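Local coordinates for protein carboxylesterase (Est-2) (PDB 5FRD) that is a thermophilic carboxylesterase of the alpha/beta hydrolase family, thought to hydrolyse carboxylic esters, and holds a coenzyme A molecule near its active site, at residues S141-S146 and A226-M231; W37-T42 and E233-F238; E131-V136 and E157-V162. All coordinates share one frame; numbering follows the deposited sequence.

Contact 1. Residues S141-S146 and A226-M231; sequences SMAFAS and ASHMVM
Ala143 and His228 bring the two backbones closest, their CA atoms 4.4 Å apart, where the loop between helices 132-141 and 149-160 meets the turn leading into helix 230-233. A direct hydrogen bond joins the two segments: Met229 N donates to Ala143 O over 3.0 Å, in the carbonyl plane. Met229 also centres an inverse gamma turn and is the N-cap of the short helix. Its CG lies over one face of the Phe144 ring, offset toward the rim, 3.8 Å from the ring centroid in a CH-pi contact; the bend at chi2 (-51°) carries SD to an oblique Met-aromatic position. An alanine in place of Phe144 would probably open a gap over Met229 CG and leave that methylene without its aromatic partner. Ser227 OG, anti to the backbone N (chi1 180°), reaches a water at 2.7 Å that in turn donates to Ser141 O and Phe144 O, so a single solvent molecule ties the loop to the serine. Ala143 CB packs on His228 CB at 3.8 Å, while His228 ND1 is hydrogen-bonded to Asp200 OD2. With Ser89 on what appears to be a GxSxG nucleophile elbow, His228 and Asp200 form a geometry consistent with the Ser-His-Asp catalytic triad of alpha/beta hydrolases, beside the coenzyme A pocket that Met142 lines.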
# COMPACT_ATOMS: atom_id res chain seq x y z
N SER A 141 2.82 6.40 -16.75
CA SER A 141 4.14 6.83 -17.16
C SER A 141 5.03 7.22 -15.97
O SER A 141 6.25 7.19 -16.06
CB SER A 141 4.08 8.02 -18.16
OG SER A 141 3.74 9.25 -17.54
N MET A 142 4.39 7.60 -14.86
CA MET A 142 5.05 8.00 -13.63
C MET A 142 5.17 6.86 -12.62
O MET A 142 5.74 7.06 -11.54
CB MET A 142 4.25 9.15 -13.01
CG MET A 142 4.23 10.40 -13.90
SD MET A 142 3.07 11.68 -13.39
CE MET A 142 3.94 12.32 -11.99
N ALA A 143 4.65 5.69 -12.99
CA ALA A 143 4.55 4.52 -12.09
C ALA A 143 5.34 3.30 -12.50
O ALA A 143 5.56 2.41 -11.66
CB ALA A 143 3.11 4.11 -11.92
N PHE A 144 5.78 3.23 -13.76
CA PHE A 144 6.54 2.09 -14.28
C PHE A 144 7.81 2.61 -14.92
O PHE A 144 7.78 3.64 -15.61
CB PHE A 144 5.72 1.36 -15.33
CG PHE A 144 4.66 0.46 -14.77
CD1 PHE A 144 4.98 -0.81 -14.34
CD2 PHE A 144 3.35 0.89 -14.65
CE1 PHE A 144 4.02 -1.65 -13.82
CE2 PHE A 144 2.39 0.03 -14.16
CZ PHE A 144 2.72 -1.23 -13.75
N ALA A 145 8.89 1.86 -14.73
CA ALA A 145 10.17 2.19 -15.37
C ALA A 145 10.17 1.76 -16.82
O ALA A 145 10.94 2.31 -17.62
CB ALA A 145 11.28 1.52 -14.62
N SER A 146 9.33 0.79 -17.17
CA SER A 146 9.28 0.30 -18.54
C SER A 146 7.86 -0.09 -18.88
O SER A 146 7.06 -0.38 -17.99
CB SER A 146 10.20 -0.93 -18.70
OG SER A 146 9.74 -2.03 -17.93
N ALA A 226 13.29 0.31 -10.75
CA ALA A 226 11.86 0.26 -10.48
C ALA A 226 11.33 1.66 -10.30
O ALA A 226 12.08 2.58 -9.93
CB ALA A 226 11.60 -0.55 -9.23
N SER A 227 10.04 1.82 -10.54
CA SER A 227 9.35 3.05 -10.30
C SER A 227 8.35 2.81 -9.16
O SER A 227 8.68 2.10 -8.21
CB SER A 227 8.68 3.51 -11.61
OG SER A 227 7.96 4.72 -11.44
N HIS A 228 7.18 3.38 -9.24
CA HIS A 228 6.15 3.29 -8.18
C HIS A 228 5.73 1.87 -7.92
O HIS A 228 5.51 1.52 -6.75
CB HIS A 228 4.97 4.16 -8.58
CG HIS A 228 3.94 4.41 -7.52
ND1 HIS A 228 4.23 5.08 -6.37
CD2 HIS A 228 2.61 4.18 -7.50
CE1 HIS A 228 3.12 5.24 -5.67
NE2 HIS A 228 2.12 4.69 -6.32
N MET A 229 5.66 1.03 -8.95
CA MET A 229 5.17 -0.36 -8.81
C MET A 229 6.27 -1.36 -8.46
O MET A 229 6.33 -2.49 -8.98
CB MET A 229 4.42 -0.78 -10.08
CG MET A 229 3.29 0.13 -10.48
SD MET A 229 2.13 0.49 -9.15
CE MET A 229 1.52 -1.13 -8.77
N VAL A 230 7.12 -0.97 -7.52
CA VAL A 230 8.33 -1.69 -7.17
C VAL A 230 8.12 -3.15 -6.77
O VAL A 230 8.91 -4.02 -7.07
CB VAL A 230 9.12 -0.89 -6.12
CG1 VAL A 230 8.31 -0.69 -4.83
CG2 VAL A 230 10.44 -1.54 -5.81
N MET A 231 7.01 -3.45 -6.08
CA MET A 231 6.75 -4.83 -5.63
C MET A 231 6.42 -5.77 -6.78
O MET A 231 6.56 -6.97 -6.61
CB MET A 231 5.63 -4.85 -4.57
CG MET A 231 4.22 -4.61 -5.10
SD MET A 231 3.86 -3.03 -5.85
CE MET A 231 4.18 -2.04 -4.43
O HOH W 1 8.14 5.95 -13.83

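Contact 2. Residues W37-T42 and E233-F238; sequences WVNQLT and EKHVEF
Asn39 and His235 meet where two helices of the alpha/beta hydrolase fold come together: helix 38-43, which follows strand 24-27, and helix 235-249, near the end of the chain. Their side chains make an amide-ring stack, the planes only 12° apart. Asn39 OD1 sits 3.8 Å above the centre of the imidazole, and Asn39 CB comes to 3.5 Å from His235 CB. Both residues are partly exposed, and no hydrogen bond crosses between the two segments, so this outer part rests on stacking and van der Waals contact alone. Even so, the stacked pair on the solvent side is the tighter part of the contact, and the buried aromatic pair, Trp37 and Phe238, is the looser.

Gln40 lies between the two. Its chain bends at chi2 (66°), folding CD back; its amide plane stands 70° from the Phe238 ring. Gln40 CG lies 3.7 Å from Phe238 CE1, and the amide's NE2 approaches the neighbouring CD1. That nitrogen is well provided for, with hydrogen bonds to Asn239 OD1 and Met231 O, and the two bonds fix the rotation of the amide. Asn239 also donates from ND2 to Asn39 O, giving the helices a polar join just beyond the segment. Deeper still, the indole of Trp37 lies among Tyr26, Val86 and His88 of the central sheet. Phe238 reaches the edge of that indole, near its plane, with CZ 4.2 Å from Trp37 CZ3.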
# COMPACT_ATOMS: atom_id res chain seq x y z
N TRP A 37 -0.03 -7.87 -4.52
CA TRP A 37 0.95 -8.44 -3.65
C TRP A 37 1.25 -9.90 -3.89
O TRP A 37 1.95 -10.53 -3.06
CB TRP A 37 0.50 -8.27 -2.20
CG TRP A 37 0.28 -6.83 -1.81
CD1 TRP A 37 -0.92 -6.22 -1.62
CD2 TRP A 37 1.27 -5.85 -1.58
NE1 TRP A 37 -0.74 -4.94 -1.24
CE2 TRP A 37 0.60 -4.67 -1.20
CE3 TRP A 37 2.68 -5.85 -1.61
CZ2 TRP A 37 1.28 -3.51 -0.88
CZ3 TRP A 37 3.35 -4.71 -1.25
CH2 TRP A 37 2.65 -3.56 -0.90
N VAL A 38 0.79 -10.47 -5.00
CA VAL A 38 1.01 -11.91 -5.24
C VAL A 38 2.47 -12.36 -5.10
O VAL A 38 2.73 -13.42 -4.55
CB VAL A 38 0.46 -12.45 -6.58
CG1 VAL A 38 -1.05 -12.46 -6.55
CG2 VAL A 38 1.03 -11.70 -7.78
N ASN A 39 3.41 -11.56 -5.58
CA ASN A 39 4.82 -11.96 -5.49
C ASN A 39 5.37 -11.99 -4.08
O ASN A 39 6.29 -12.75 -3.76
CB ASN A 39 5.71 -11.06 -6.35
CG ASN A 39 5.32 -11.06 -7.80
OD1 ASN A 39 5.48 -12.08 -8.48
ND2 ASN A 39 4.78 -9.95 -8.28
N GLN A 40 4.76 -11.20 -3.18
CA GLN A 40 5.12 -11.21 -1.78
C GLN A 40 4.38 -12.32 -1.02
O GLN A 40 4.96 -13.01 -0.18
CB GLN A 40 4.81 -9.85 -1.13
CG GLN A 40 5.74 -8.73 -1.57
CD GLN A 40 5.59 -8.36 -3.04
OE1 GLN A 40 4.50 -8.06 -3.50
NE2 GLN A 40 6.74 -8.37 -3.81
N LEU A 41 3.11 -12.51 -1.36
CA LEU A 41 2.31 -13.51 -0.67
C LEU A 41 2.88 -14.90 -0.86
O LEU A 41 2.91 -15.67 0.09
CB LEU A 41 0.86 -13.46 -1.14
CG LEU A 41 0.10 -12.23 -0.67
CD1 LEU A 41 -1.12 -12.04 -1.54
CD2 LEU A 41 -0.27 -12.36 0.80
N THR A 42 3.36 -15.19 -2.06
CA THR A 42 3.90 -16.52 -2.39
C THR A 42 5.26 -16.77 -1.78
O THR A 42 5.59 -17.93 -1.48
CB THR A 42 3.92 -16.77 -3.91
OG1 THR A 42 4.73 -15.76 -4.53
CG2 THR A 42 2.55 -16.82 -4.50
N GLU A 233 7.58 -4.80 -10.14
CA GLU A 233 8.64 -4.62 -11.16
C GLU A 233 9.95 -5.28 -10.76
O GLU A 233 10.72 -5.72 -11.64
CB GLU A 233 8.92 -3.13 -11.38
CG GLU A 233 7.81 -2.28 -11.97
CD GLU A 233 8.21 -0.81 -12.01
OE1 GLU A 233 8.08 -0.13 -10.98
OE2 GLU A 233 8.68 -0.34 -13.09
N LYS A 234 10.25 -5.27 -9.47
CA LYS A 234 11.49 -5.81 -8.93
C LYS A 234 11.14 -6.63 -7.69
O LYS A 234 11.63 -6.36 -6.61
CB LYS A 234 12.49 -4.71 -8.59
CG LYS A 234 13.02 -3.96 -9.80
CD LYS A 234 13.93 -4.81 -10.64
CE LYS A 234 14.51 -3.97 -11.77
NZ LYS A 234 15.44 -4.77 -12.59
N HIS A 235 10.31 -7.64 -7.91
CA HIS A 235 9.81 -8.39 -6.75
C HIS A 235 10.85 -9.15 -5.97
O HIS A 235 10.75 -9.25 -4.77
CB HIS A 235 8.64 -9.30 -7.12
CG HIS A 235 9.02 -10.58 -7.79
ND1 HIS A 235 9.00 -10.72 -9.15
CD2 HIS A 235 9.40 -11.78 -7.29
CE1 HIS A 235 9.31 -11.96 -9.46
NE2 HIS A 235 9.58 -12.62 -8.36
N VAL A 236 11.89 -9.66 -6.65
CA VAL A 236 12.90 -10.39 -5.94
C VAL A 236 13.70 -9.48 -5.01
O VAL A 236 13.96 -9.80 -3.86
CB VAL A 236 13.83 -11.15 -6.92
CG1 VAL A 236 14.97 -11.82 -6.16
CG2 VAL A 236 13.02 -12.12 -7.74
N GLU A 237 14.06 -8.28 -5.49
CA GLU A 237 14.77 -7.29 -4.70
C GLU A 237 13.91 -6.74 -3.57
O GLU A 237 14.38 -6.57 -2.46
CB GLU A 237 15.23 -6.15 -5.61
CG GLU A 237 16.26 -6.62 -6.66
CD GLU A 237 15.70 -7.16 -7.96
OE1 GLU A 237 14.50 -7.41 -8.14
OE2 GLU A 237 16.51 -7.43 -8.90
N PHE A 238 12.65 -6.52 -3.88
CA PHE A 238 11.70 -6.08 -2.86
C PHE A 238 11.59 -7.11 -1.76
O PHE A 238 11.70 -6.77 -0.58
CB PHE A 238 10.34 -5.79 -3.51
CG PHE A 238 9.31 -5.25 -2.53
CD1 PHE A 238 8.59 -6.12 -1.74
CD2 PHE A 238 9.07 -3.90 -2.42
CE1 PHE A 238 7.65 -5.65 -0.82
CE2 PHE A 238 8.13 -3.42 -1.53
CZ PHE A 238 7.45 -4.28 -0.71

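Contact 3. Residues E131-V136 and E157-V162; sequences EPEKAV and EFLDRV
Val136 faces Phe158 between two helices, 132-141 and 149-160, of the helical region inserted between strands 106-112 and 192-197 of the alpha/beta hydrolase fold, a place where this family commonly carries its cap or lid. The valine stands at the edge of the phenyl ring, near its plane, and the two side chains cross obliquely. Val136 CG1, anti to the backbone N (chi1 166°), makes the closest approach, 3.8 Å to Phe158 CB, and its neighbour CG2 touches the same carbon at 4.0 Å. The ring also touches Met139 and Leu140, and Val136 packs on Leu128 of helix 127-130; both partners are buried.

Toward the surface, Leu159 reaches across to the first turn of the facing helix. Its CD2 lies 3.9 Å from Glu133 CA and is in looser contact with Val136 CG2, at 4.3 Å. It thus meets the backbone side of Glu133 rather than its carboxylate, which forms a salt bridge with Arg155 through OE2. The like-charged Asp137 lies close to that same oxygen, and Arg155 is likely to offset some of the repulsion.

No hydrogen bond links the segments, and the contact closes with apolar atoms at the start of both helices 132-141 and 162-173. There Pro132 CB sits against both methyls of Val162, 3.8 Å from CG2 and 4.0 Å from CG1.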
# COMPACT_ATOMS: atom_id res chain seq x y z
N GLU A 131 -11.22 12.61 -20.03
CA GLU A 131 -10.51 11.75 -21.00
C GLU A 131 -9.67 10.73 -20.24
O GLU A 131 -8.45 10.87 -20.15
CB GLU A 131 -9.69 12.51 -22.05
CG GLU A 131 -9.21 11.62 -23.19
CD GLU A 131 -8.69 12.39 -24.39
OE1 GLU A 131 -8.69 13.64 -24.35
OE2 GLU A 131 -8.28 11.73 -25.36
N PRO A 132 -10.35 9.70 -19.71
CA PRO A 132 -9.57 8.83 -18.79
C PRO A 132 -8.37 8.15 -19.39
O PRO A 132 -7.40 7.96 -18.68
CB PRO A 132 -10.62 7.82 -18.27
CG PRO A 132 -11.78 7.92 -19.21
CD PRO A 132 -11.78 9.33 -19.71
N GLU A 133 -8.37 7.80 -20.67
CA GLU A 133 -7.20 7.13 -21.22
C GLU A 133 -5.94 7.98 -21.10
O GLU A 133 -4.86 7.47 -20.76
CB GLU A 133 -7.42 6.76 -22.70
CG GLU A 133 -6.46 5.70 -23.25
CD GLU A 133 -5.27 6.25 -24.00
OE1 GLU A 133 -5.35 7.41 -24.44
OE2 GLU A 133 -4.26 5.51 -24.15
N LYS A 134 -6.05 9.27 -21.36
CA LYS A 134 -4.90 10.16 -21.28
C LYS A 134 -4.40 10.29 -19.83
O LYS A 134 -3.18 10.32 -19.59
CB LYS A 134 -5.27 11.53 -21.85
CG LYS A 134 -4.15 12.53 -22.02
CD LYS A 134 -4.68 13.85 -22.57
CE LYS A 134 -3.57 14.81 -22.99
NZ LYS A 134 -4.12 16.08 -23.53
N ALA A 135 -5.35 10.34 -18.90
CA ALA A 135 -5.01 10.48 -17.48
C ALA A 135 -4.34 9.22 -16.97
O ALA A 135 -3.37 9.29 -16.22
CB ALA A 135 -6.24 10.82 -16.68
N VAL A 136 -4.89 8.07 -17.37
CA VAL A 136 -4.33 6.79 -16.98
C VAL A 136 -2.93 6.66 -17.56
O VAL A 136 -2.00 6.26 -16.84
CB VAL A 136 -5.24 5.63 -17.40
CG1 VAL A 136 -4.51 4.31 -17.29
CG2 VAL A 136 -6.50 5.62 -16.56
N GLU A 157 -6.57 -2.62 -16.30
CA GLU A 157 -7.27 -2.57 -15.00
C GLU A 157 -7.77 -1.18 -14.68
O GLU A 157 -8.91 -0.99 -14.29
CB GLU A 157 -6.34 -3.07 -13.88
CG GLU A 157 -6.05 -4.57 -13.94
CD GLU A 157 -5.04 -5.03 -12.94
OE1 GLU A 157 -4.35 -4.19 -12.32
OE2 GLU A 157 -4.96 -6.27 -12.74
N PHE A 158 -6.91 -0.18 -14.85
CA PHE A 158 -7.32 1.20 -14.57
C PHE A 158 -8.46 1.66 -15.49
O PHE A 158 -9.40 2.30 -15.02
CB PHE A 158 -6.10 2.12 -14.67
CG PHE A 158 -5.27 2.26 -13.40
CD1 PHE A 158 -5.44 1.43 -12.29
CD2 PHE A 158 -4.32 3.26 -13.34
CE1 PHE A 158 -4.66 1.63 -11.15
CE2 PHE A 158 -3.52 3.45 -12.23
CZ PHE A 158 -3.72 2.64 -11.13
N LEU A 159 -8.37 1.29 -16.77
CA LEU A 159 -9.46 1.65 -17.70
C LEU A 159 -10.78 1.00 -17.32
O LEU A 159 -11.84 1.54 -17.56
CB LEU A 159 -9.07 1.32 -19.13
CG LEU A 159 -7.95 2.18 -19.71
CD1 LEU A 159 -7.50 1.64 -21.06
CD2 LEU A 159 -8.36 3.64 -19.83
N ASP A 160 -10.71 -0.21 -16.73
CA ASP A 160 -11.88 -0.92 -16.21
C ASP A 160 -12.40 -0.44 -14.85
O ASP A 160 -13.47 -0.85 -14.40
CB ASP A 160 -11.58 -2.42 -16.14
CG ASP A 160 -11.54 -3.10 -17.51
OD1 ASP A 160 -11.97 -2.49 -18.52
OD2 ASP A 160 -11.07 -4.28 -17.58
N ARG A 161 -11.61 0.40 -14.17
CA ARG A 161 -11.92 0.82 -12.80
C ARG A 161 -11.82 2.32 -12.64
O ARG A 161 -11.45 2.79 -11.58
CB ARG A 161 -10.93 0.14 -11.86
CG ARG A 161 -10.93 -1.37 -11.91
CD ARG A 161 -9.71 -1.93 -11.22
NE ARG A 161 -9.62 -3.34 -11.46
CZ ARG A 161 -8.65 -4.13 -11.02
NH1 ARG A 161 -7.69 -3.65 -10.23
NH2 ARG A 161 -8.62 -5.41 -11.40
N VAL A 162 -12.16 3.10 -13.67
CA VAL A 162 -11.94 4.55 -13.61
C VAL A 162 -12.68 5.18 -12.45
O VAL A 162 -12.10 6.04 -11.78
CB VAL A 162 -12.36 5.21 -14.95
CG1 VAL A 162 -12.43 6.73 -14.87
CG2 VAL A 162 -11.41 4.84 -16.06

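Glu233 couples contact 1 to contact 2: its OE2 accepts from Ala145 N and its OE1 from Ser227 N, both probable hydrogen bonds of 2.8 Å, so one carboxylate spans both segments of contact 1 from the head of the second segment of contact 2. Their centres are 14 Å apart. Contact 3 lies about 17 Å from contact 1, centre to centre, and touches neither of the others, but helix 132-141 runs from it directly into the loop of contact 1. Coenzyme A lies about 4 Å from the Met142 side chain, about 10 Å from that of Phe158 and about 14 Å from that of Trp37, which puts contact 1 at the pocket.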